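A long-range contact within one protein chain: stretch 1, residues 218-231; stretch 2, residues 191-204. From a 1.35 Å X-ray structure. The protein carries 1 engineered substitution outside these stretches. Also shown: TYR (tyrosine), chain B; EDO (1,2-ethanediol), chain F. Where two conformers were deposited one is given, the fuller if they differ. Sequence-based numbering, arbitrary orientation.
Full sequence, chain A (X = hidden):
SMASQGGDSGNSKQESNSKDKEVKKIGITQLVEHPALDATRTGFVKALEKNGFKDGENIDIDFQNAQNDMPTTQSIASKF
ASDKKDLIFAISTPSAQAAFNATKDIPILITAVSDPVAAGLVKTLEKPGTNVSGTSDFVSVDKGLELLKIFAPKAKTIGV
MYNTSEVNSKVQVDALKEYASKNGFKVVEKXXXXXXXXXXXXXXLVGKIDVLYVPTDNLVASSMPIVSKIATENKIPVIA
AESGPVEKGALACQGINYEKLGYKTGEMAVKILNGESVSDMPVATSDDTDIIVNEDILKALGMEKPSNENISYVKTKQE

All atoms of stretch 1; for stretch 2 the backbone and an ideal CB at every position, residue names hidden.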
ATOM      1  N   ASN A 218       2.456  -1.069   5.991  1.00 11.47           N
ATOM      2  CA  ASN A 218       1.431  -1.986   6.374  1.00 11.72           C
ATOM      3  C   ASN A 218       1.089  -1.986   7.855  1.00 11.92           C
ATOM      4  O   ASN A 218      -0.040  -2.097   8.221  1.00 14.01           O
ATOM      5  CB  ASN A 218       1.774  -3.411   5.910  1.00 11.67           C
ATOM      6  CG  ASN A 218       1.781  -3.555   4.388  1.00 11.04           C
ATOM      7  OD1 ASN A 218       0.699  -3.549   3.752  1.00 13.00           O
ATOM      8  ND2 ASN A 218       2.955  -3.658   3.819  1.00 11.43           N
ATOM      9  N   LEU A 219       2.136  -1.819   8.672  1.00 11.77           N
ATOM     10  CA  LEU A 219       1.942  -1.788  10.141  1.00 11.79           C
ATOM     11  C   LEU A 219       1.116  -0.567  10.565  1.00 13.02           C
ATOM     12  O   LEU A 219       0.111  -0.701  11.262  1.00 14.57           O
ATOM     13  CB  LEU A 219       3.300  -1.864  10.809  1.00 12.67           C
ATOM     14  CG  LEU A 219       3.203  -2.003  12.329  1.00 14.41           C
ATOM     15  CD1 LEU A 219       2.592  -3.325  12.726  1.00 18.15           C
ATOM     16  CD2 LEU A 219       4.596  -1.844  12.925  1.00 15.96           C
ATOM     17  N   VAL A 220       1.502   0.608  10.077  1.00 13.08           N
ATOM     18  CA  VAL A 220       0.777   1.839  10.447  1.00 13.52           C
ATOM     19  C   VAL A 220      -0.625   1.890   9.825  1.00 13.79           C
ATOM     20  O   VAL A 220      -1.597   2.249  10.482  1.00 15.46           O
ATOM     21  CB  VAL A 220       1.614   3.079  10.147  1.00 15.72           C
ATOM     22  CG1 VAL A 220       0.852   4.336  10.525  1.00 17.01           C
ATOM     23  CG2 VAL A 220       2.906   3.046  10.974  1.00 17.01           C
ATOM     24  N   ALA A 221      -0.741   1.457   8.560  1.00 12.95           N
ATOM     25  CA  ALA A 221      -2.063   1.409   7.924  1.00 13.90           C
ATOM     26  C   ALA A 221      -3.027   0.504   8.679  1.00 14.57           C
ATOM     27  O   ALA A 221      -4.219   0.764   8.672  1.00 24.91           O
ATOM     28  CB  ALA A 221      -1.912   0.959   6.460  1.00 14.89           C
ATOM     29  N   SER A 222      -2.529  -0.559   9.300  1.00 12.99           N
ATOM     30  CA  SER A 222      -3.349  -1.482  10.096  0.60 14.15           C
ATOM     31  C   SER A 222      -3.755  -0.988  11.474  1.00 14.72           C
ATOM     32  O   SER A 222      -4.635  -1.592  12.129  1.00 19.11           O
ATOM     33  CB  SER A 222      -2.572  -2.749  10.314  0.60 13.39           C
ATOM     34  OG  SER A 222      -2.398  -3.387   9.069  0.60 16.37           O
ATOM     35  N   SER A 223      -3.088   0.087  11.920  1.00 13.28           N
ATOM     36  CA  SER A 223      -3.362   0.739  13.205  1.00 12.12           C
ATOM     37  C   SER A 223      -3.848   2.144  13.060  1.00 11.90           C
ATOM     38  O   SER A 223      -3.806   2.942  14.050  1.00 15.05           O
ATOM     39  CB  SER A 223      -2.104   0.690  14.054  1.00 18.01           C
ATOM     40  OG  SER A 223      -1.974  -0.586  14.633  1.00 23.46           O
ATOM     41  N   MET A 224      -4.397   2.498  11.923  1.00 14.46           N
ATOM     42  CA  MET A 224      -4.804   3.883  11.657  0.50 13.73           C
ATOM     43  C   MET A 224      -5.851   4.443  12.610  1.00 14.21           C
ATOM     44  O   MET A 224      -5.764   5.588  13.002  1.00 16.89           O
ATOM     45  CB  MET A 224      -5.256   4.085  10.200  0.50 15.27           C
ATOM     46  CG  MET A 224      -4.115   4.546   9.322  0.50 18.07           C
ATOM     47  SD  MET A 224      -3.256   6.085   9.826  0.50 17.73           S
ATOM     48  CE  MET A 224      -4.621   7.120  10.372  0.50 19.58           C
ATOM     49  N   PRO A 225      -6.850   3.627  12.998  1.00 13.77           N
ATOM     50  CA  PRO A 225      -7.834   4.205  13.932  1.00 15.42           C
ATOM     51  C   PRO A 225      -7.217   4.717  15.250  1.00 15.16           C
ATOM     52  O   PRO A 225      -7.705   5.729  15.775  1.00 16.12           O
ATOM     53  CB  PRO A 225      -8.814   3.062  14.143  1.00 15.67           C
ATOM     54  CG  PRO A 225      -8.725   2.288  12.830  1.00 17.07           C
ATOM     55  CD  PRO A 225      -7.268   2.311  12.489  1.00 15.55           C
ATOM     56  N   ILE A 226      -6.201   4.036  15.758  1.00 14.17           N
ATOM     57  CA  ILE A 226      -5.447   4.499  16.933  1.00 13.06           C
ATOM     58  C   ILE A 226      -4.677   5.782  16.632  1.00 13.34           C
ATOM     59  O   ILE A 226      -4.732   6.765  17.410  1.00 14.79           O
ATOM     60  CB  ILE A 226      -4.480   3.406  17.450  1.00 15.04           C
ATOM     61  CG1 ILE A 226      -5.284   2.202  17.971  1.00 17.70           C
ATOM     62  CG2 ILE A 226      -3.596   3.947  18.603  1.00 15.55           C
ATOM     63  CD1 ILE A 226      -4.474   0.973  18.302  1.00 19.38           C
ATOM     64  N   VAL A 227      -3.938   5.797  15.529  1.00 13.39           N
ATOM     65  CA  VAL A 227      -3.178   6.962  15.130  1.00 14.07           C
ATOM     66  C   VAL A 227      -4.079   8.168  14.974  1.00 13.86           C
ATOM     67  O   VAL A 227      -3.788   9.251  15.534  1.00 15.33           O
ATOM     68  CB  VAL A 227      -2.363   6.703  13.855  1.00 15.27           C
ATOM     69  CG1 VAL A 227      -1.730   7.982  13.325  1.00 17.05           C
ATOM     70  CG2 VAL A 227      -1.325   5.646  14.086  1.00 14.77           C
ATOM     71  N   SER A 228      -5.195   7.981  14.297  1.00 15.01           N
ATOM     72  CA  SER A 228      -6.181   9.025  14.068  1.00 14.95           C
ATOM     73  C   SER A 228      -6.733   9.616  15.381  1.00 14.68           C
ATOM     74  O   SER A 228      -6.813  10.837  15.546  1.00 16.68           O
ATOM     75  CB  SER A 228      -7.357   8.490  13.218  1.00 16.89           C
ATOM     76  OG  SER A 228      -8.432   9.426  13.183  1.00 18.58           O
ATOM     77  N   LYS A 229      -7.120   8.747  16.293  1.00 14.96           N
ATOM     78  CA  LYS A 229      -7.744   9.170  17.533  1.00 15.83           C
ATOM     79  C   LYS A 229      -6.781  10.077  18.320  1.00 14.45           C
ATOM     80  O   LYS A 229      -7.154  11.177  18.761  1.00 18.13           O
ATOM     81  CB  LYS A 229      -8.160   7.942  18.367  1.00 18.14           C
ATOM     82  CG  LYS A 229      -9.049   8.262  19.524  1.00 20.60           C
ATOM     83  CD  LYS A 229     -10.500   8.431  19.165  1.00 22.97           C
ATOM     84  CE  LYS A 229     -11.264   8.769  20.436  1.00 26.48           C
ATOM     85  NZ  LYS A 229     -12.715   8.825  20.171  1.00 34.95           N
ATOM     86  N   ILE A 230      -5.543   9.625  18.489  1.00 13.62           N
ATOM     87  CA  ILE A 230      -4.561  10.409  19.249  1.00 13.33           C
ATOM     88  C   ILE A 230      -4.143  11.686  18.490  1.00 14.82           C
ATOM     89  O   ILE A 230      -3.992  12.775  19.070  1.00 17.29           O
ATOM     90  CB  ILE A 230      -3.330   9.556  19.628  1.00 13.99           C
ATOM     91  CG1 ILE A 230      -3.760   8.445  20.606  1.00 16.37           C
ATOM     92  CG2 ILE A 230      -2.229  10.399  20.273  1.00 14.65           C
ATOM     93  CD1 ILE A 230      -2.793   7.320  20.788  1.00 16.60           C
ATOM     94  N   ALA A 231      -3.936  11.576  17.187  1.00 14.21           N
ATOM     95  CA  ALA A 231      -3.536  12.755  16.423  1.00 14.81           C
ATOM     96  C   ALA A 231      -4.606  13.841  16.450  1.00 15.86           C
ATOM     97  O   ALA A 231      -4.294  15.030  16.641  1.00 17.46           O
ATOM     98  CB  ALA A 231      -3.222  12.372  14.983  1.00 14.69           C
ATOM     99  N   UNK A 191      10.637   5.294  14.116  1.00 15.46           N
ATOM    100  CA  UNK A 191      10.712   3.929  13.683  1.00 14.75           C
ATOM    101  C   UNK A 191      10.231   2.973  14.744  1.00 14.64           C
ATOM    102  O   UNK A 191      10.719   3.027  15.892  1.00 20.14           O
ATOM    103  CB  UNK A 191      12.146   3.585  13.275  1.00 14.75           C
ATOM    104  N   UNK A 192       9.290   2.101  14.369  1.00 14.29           N
ATOM    105  CA  UNK A 192       8.787   1.032  15.239  1.00 14.63           C
ATOM    106  C   UNK A 192       8.854  -0.324  14.524  1.00 13.55           C
ATOM    107  O   UNK A 192       9.165  -0.382  13.323  1.00 15.78           O
ATOM    108  CB  UNK A 192       7.351   1.330  15.675  1.00 14.63           C
ATOM    109  N   UNK A 193       8.601  -1.409  15.252  1.00 14.01           N
ATOM    110  CA  UNK A 193       8.594  -2.754  14.679  1.00 16.34           C
ATOM    111  C   UNK A 193       7.396  -3.581  15.046  1.00 15.06           C
ATOM    112  O   UNK A 193       7.230  -4.638  14.448  1.00 19.67           O
ATOM    113  CB  UNK A 193       9.856  -3.505  15.109  1.00 16.34           C
ATOM    114  N   UNK A 194       6.543  -3.119  15.949  1.00 14.13           N
ATOM    115  CA  UNK A 194       5.401  -3.876  16.447  1.00 16.29           C
ATOM    116  C   UNK A 194       4.186  -2.973  16.600  1.00 14.80           C
ATOM    117  O   UNK A 194       4.325  -1.735  16.866  1.00 15.07           O
ATOM    118  CB  UNK A 194       5.738  -4.543  17.782  1.00 16.29           C
ATOM    119  N   UNK A 195       2.997  -3.543  16.537  1.00 14.77           N
ATOM    120  CA  UNK A 195       1.762  -2.806  16.750  1.00 15.17           C
ATOM    121  C   UNK A 195       1.666  -2.271  18.194  1.00 14.92           C
ATOM    122  O   UNK A 195       1.028  -1.232  18.433  1.00 16.20           O
ATOM    123  CB  UNK A 195       0.562  -3.701  16.435  1.00 15.17           C
ATOM    124  N   UNK A 196       2.279  -2.983  19.152  1.00 15.14           N
ATOM    125  CA  UNK A 196       2.272  -2.519  20.548  1.00 13.50           C
ATOM    126  C   UNK A 196       2.985  -1.199  20.724  1.00 13.34           C
ATOM    127  O   UNK A 196       2.728  -0.538  21.728  1.00 19.61           O
ATOM    128  CB  UNK A 196       2.918  -3.566  21.458  1.00 13.50           C
ATOM    129  N   UNK A 197       3.874  -0.812  19.824  1.00 13.05           N
ATOM    130  CA  UNK A 197       4.602   0.459  19.882  1.00 13.81           C
ATOM    131  C   UNK A 197       3.874   1.632  19.314  1.00 12.89           C
ATOM    132  O   UNK A 197       4.354   2.730  19.423  1.00 14.65           O
ATOM    133  CB  UNK A 197       5.937   0.323  19.148  1.00 13.81           C
ATOM    134  N   UNK A 198       2.720   1.441  18.673  1.00 12.86           N
ATOM    135  CA  UNK A 198       2.028   2.534  18.015  1.00 13.15           C
ATOM    136  C   UNK A 198       1.615   3.640  19.007  1.00 13.24           C
ATOM    137  O   UNK A 198       1.821   4.830  18.715  1.00 14.14           O
ATOM    138  CB  UNK A 198       0.796   1.996  17.284  1.00 13.15           C
ATOM    139  N   UNK A 199       1.035   3.258  20.152  1.00 13.67           N
ATOM    140  CA  UNK A 199       0.501   4.252  21.095  1.00 13.69           C
ATOM    141  C   UNK A 199       1.584   5.227  21.518  1.00 13.53           C
ATOM    142  O   UNK A 199       1.450   6.466  21.341  1.00 15.50           O
ATOM    143  CB  UNK A 199      -0.094   3.566  22.326  1.00 13.69           C
ATOM    144  N   UNK A 200       2.690   4.692  22.012  1.00 13.41           N
ATOM    145  CA  UNK A 200       3.748   5.584  22.518  1.00 16.36           C
ATOM    146  C   UNK A 200       4.446   6.322  21.354  1.00 14.38           C
ATOM    147  O   UNK A 200       4.916   7.446  21.503  1.00 17.92           O
ATOM    148  CB  UNK A 200       4.773   4.785  23.326  1.00 16.36           C
ATOM    149  N   UNK A 201       4.471   5.695  20.171  1.00 13.57           N
ATOM    150  CA  UNK A 201       5.080   6.326  19.033  1.00 14.96           C
ATOM    151  C   UNK A 201       4.370   7.578  18.584  1.00 14.18           C
ATOM    152  O   UNK A 201       4.996   8.625  18.432  1.00 16.33           O
ATOM    153  CB  UNK A 201       5.148   5.332  17.871  1.00 14.96           C
ATOM    154  N   UNK A 202       3.060   7.489  18.335  1.00 12.94           N
ATOM    155  CA  UNK A 202       2.308   8.687  17.981  1.00 12.94           C
ATOM    156  C   UNK A 202       2.284   9.697  19.151  1.00 13.01           C
ATOM    157  O   UNK A 202       2.435  10.888  18.935  1.00 15.79           O
ATOM    158  CB  UNK A 202       0.882   8.307  17.577  1.00 12.94           C
ATOM    159  N   UNK A 203       2.143   9.201  20.363  1.00 12.82           N
ATOM    160  CA  UNK A 203       2.086  10.078  21.530  1.00 12.49           C
ATOM    161  C   UNK A 203       3.361  10.901  21.678  1.00 13.64           C
ATOM    162  O   UNK A 203       3.294  12.087  22.038  1.00 17.84           O
ATOM    163  CB  UNK A 203       1.847   9.255  22.798  1.00 12.49           C
ATOM    164  N   UNK A 204       4.496  10.299  21.353  1.00 14.26           N
ATOM    165  CA  UNK A 204       5.804  10.932  21.457  1.00 14.64           C
ATOM    166  C   UNK A 204       6.044  12.016  20.403  1.00 17.16           C
ATOM    167  O   UNK A 204       6.915  12.910  20.589  1.00 21.70           O
ATOM    168  CB  UNK A 204       6.895   9.865  21.346  1.00 14.64           C
TER
HETATM  169  N   TYR B 401       3.019  -0.314  -0.326  1.00 10.93           N
HETATM  170  CA  TYR B 401       2.872  -1.393   0.667  1.00 10.93           C
HETATM  171  C   TYR B 401       3.878  -2.494   0.374  1.00 11.51           C
HETATM  172  O   TYR B 401       3.792  -3.541   1.004  1.00 11.91           O
HETATM  173  CB  TYR B 401       1.410  -1.855   0.836  1.00 10.40           C
HETATM  174  CG  TYR B 401       0.530  -0.791   1.402  1.00  9.31           C
HETATM  175  CD1 TYR B 401       0.727  -0.354   2.745  1.00 10.39           C
HETATM  176  CD2 TYR B 401      -0.432  -0.142   0.686  1.00 11.24           C
HETATM  177  CE1 TYR B 401      -0.019   0.678   3.250  1.00 11.71           C
HETATM  178  CE2 TYR B 401      -1.191   0.895   1.182  1.00 10.99           C
HETATM  179  CZ  TYR B 401      -0.971   1.326   2.511  1.00 11.01           C
HETATM  180  OH  TYR B 401      -1.715   2.370   3.025  1.00 12.96           O
HETATM  181  OXT TYR B 401       4.796  -2.293  -0.394  1.00 11.69           O
HETATM  182  C1  EDO F 405      -6.767  -0.354  15.353  1.00 23.37           C
HETATM  183  O1  EDO F 405      -6.195   0.886  15.117  1.00 28.39           O
HETATM  184  C2  EDO F 405      -8.195  -0.290  15.849  1.00 43.70           C
HETATM  185  O2  EDO F 405      -8.219  -0.152  17.269  1.00 43.96           O

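Position 191 lies in a strand with no atom of stretch 1 near its ideal CB, so the contact sets no preference; the residue is Gly-191. At 192 the CA-to-CB bond points toward stretch 1, and the ideal CB stands 5.0 Å from Leu-219 CD2. That methyl invites an apolar chain long enough to close the gap, such as leucine, isoleucine or methionine. Ile-192 does so, its CD1 3.8 Å from Leu-219 CD2.

Positions 193 and 194 point away, and stretch 1 meets their backbone instead: Leu-219 CD2 is 3.8 Å from the nitrogen N of 194. Many side chains would fit, polar ones included. They are Thr-193 and Thr-194. At 195 the bond runs sideways, with the ideal CB 4.2 Å from Leu-219 CD1 and 4.4 Å from Ser-223 OG; a small residue, polar or not, would suit this mixed setting. Ser-195 rests its CB 4.3 Å from Ser-223 OG, while a water bridges the stretches, 2.8 Å from both Ser-195 O, to which it donates, and Ser-223 OG.

Position 196 is out of reach and holds Asn-196. Position 197 points sideways into space free of stretch 1, where a polar chain could serve its own stretch. Glu-197 turns back to the preceding loop, its OE2 accepting a hydrogen bond from Thr-193 N at 2.8 Å and a weak one from Thr-194 N at 2.9 Å.

At 198 the bond points toward Ser-223 CB, Ile-226 CG2 and Val-227 CG2, 4.5 to 5.3 Å from the ideal CB. This apolar hollow suits valine, isoleucine or leucine. Val-198, in the t rotamer, places CG1 4.0 Å from Ile-226 CG2 and 3.9 Å from Val-227 CG2, with CG2 4.0 Å from Ser-223 CB.

Position 199 points sideways beside Ile-226 and Ile-230, where polar or aliphatic chains could lie; Asn-199 brings ND2 to 4.2 Å from Ile-230 CD1. Position 200 points away and is Gln-200. At 201 an ideal CB would be crowded by the carbonyl O of 197, 3.1 Å away, which favours glycine; the residue is Gly-201.

One helical turn beyond 198, position 202 points toward Val-227 and Ile-230, calling for a sizeable aliphatic chain. Ile-202 packs CG2 3.7 Å from Ile-230 CD1, and its CG1 lies 4.4 Å from Val-227 CG1. Position 203 points sideways along Ile-230, allowing small or polar residues; Ser-203 OG lies 4.1 Å from Ile-230 CD1 and donates to Asn-199 O at 2.7 Å. Position 204, out of reach, is Ser-204.

Stretch 2 191-204: GITTSNEVNQGISS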
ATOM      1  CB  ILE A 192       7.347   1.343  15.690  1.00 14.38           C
ATOM      2  CG1 ILE A 192       6.384   1.346  14.472  1.00 16.01           C
ATOM      3  CG2 ILE A 192       7.299   2.654  16.502  1.00 16.09           C
ATOM      4  CD1 ILE A 192       4.938   1.384  14.860  1.00 17.86           C
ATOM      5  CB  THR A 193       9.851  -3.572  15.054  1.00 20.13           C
ATOM      6  OG1 THR A 193       9.966  -3.640  16.463  1.00 22.80           O
ATOM      7  CG2 THR A 193      11.093  -2.959  14.481  1.00 22.59           C
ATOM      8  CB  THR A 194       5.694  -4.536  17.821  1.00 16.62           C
ATOM      9  OG1 THR A 194       5.844  -3.507  18.783  1.00 21.92           O
ATOM     10  CG2 THR A 194       6.935  -5.357  17.766  1.00 20.35           C
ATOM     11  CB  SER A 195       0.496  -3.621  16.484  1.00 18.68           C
ATOM     12  OG  SER A 195       0.473  -4.784  17.249  1.00 24.84           O
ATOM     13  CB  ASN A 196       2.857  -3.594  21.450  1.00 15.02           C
ATOM     14  CG  ASN A 196       1.867  -4.704  21.755  1.00 18.63           C
ATOM     15  OD1 ASN A 196       0.647  -4.526  21.647  1.00 22.42           O
ATOM     16  ND2 ASN A 196       2.395  -5.857  22.187  1.00 26.56           N
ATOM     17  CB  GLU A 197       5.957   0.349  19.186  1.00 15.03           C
ATOM     18  CG  GLU A 197       6.960  -0.586  19.810  1.00 17.07           C
ATOM     19  CD  GLU A 197       8.156  -0.839  18.918  1.00 16.77           C
ATOM     20  OE1 GLU A 197       9.260  -0.340  19.164  1.00 35.91           O
ATOM     21  OE2 GLU A 197       8.020  -1.557  17.954  1.00 23.34           O
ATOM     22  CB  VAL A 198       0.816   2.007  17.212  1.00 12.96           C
ATOM     23  CG1 VAL A 198      -0.108   3.122  16.742  1.00 14.74           C
ATOM     24  CG2 VAL A 198       1.330   1.199  16.014  1.00 15.10           C
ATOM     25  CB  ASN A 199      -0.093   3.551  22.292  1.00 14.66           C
ATOM     26  CG  ASN A 199      -0.831   4.504  23.236  1.00 13.31           C
ATOM     27  OD1 ASN A 199      -0.263   5.523  23.656  1.00 15.40           O
ATOM     28  ND2 ASN A 199      -2.102   4.212  23.537  1.00 16.04           N
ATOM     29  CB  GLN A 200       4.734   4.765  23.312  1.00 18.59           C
ATOM     30  CG  GLN A 200       5.725   5.599  24.087  1.00 23.73           C
ATOM     31  CD  GLN A 200       6.884   6.034  23.241  1.00 26.16           C
ATOM     32  OE1 GLN A 200       7.205   5.392  22.227  1.00 31.36           O
ATOM     33  NE2 GLN A 200       7.556   7.130  23.674  1.00 33.68           N
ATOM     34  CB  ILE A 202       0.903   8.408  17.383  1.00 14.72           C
ATOM     35  CG1 ILE A 202       0.173   9.652  16.879  1.00 16.96           C
ATOM     36  CG2 ILE A 202       0.010   7.668  18.349  1.00 14.91           C
ATOM     37  CD1 ILE A 202       0.891  10.449  15.801  1.00 21.05           C
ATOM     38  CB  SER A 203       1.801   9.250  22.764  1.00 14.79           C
ATOM     39  OG  SER A 203       0.557   8.601  22.687  1.00 15.69           O
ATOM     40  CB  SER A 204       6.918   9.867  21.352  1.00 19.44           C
ATOM     41  OG  SER A 204       7.193   9.465  20.023  1.00 21.25           O
TER
HETATM   42  O   HOH W   1      -1.517  -0.631  17.397  1.00 30.32           O
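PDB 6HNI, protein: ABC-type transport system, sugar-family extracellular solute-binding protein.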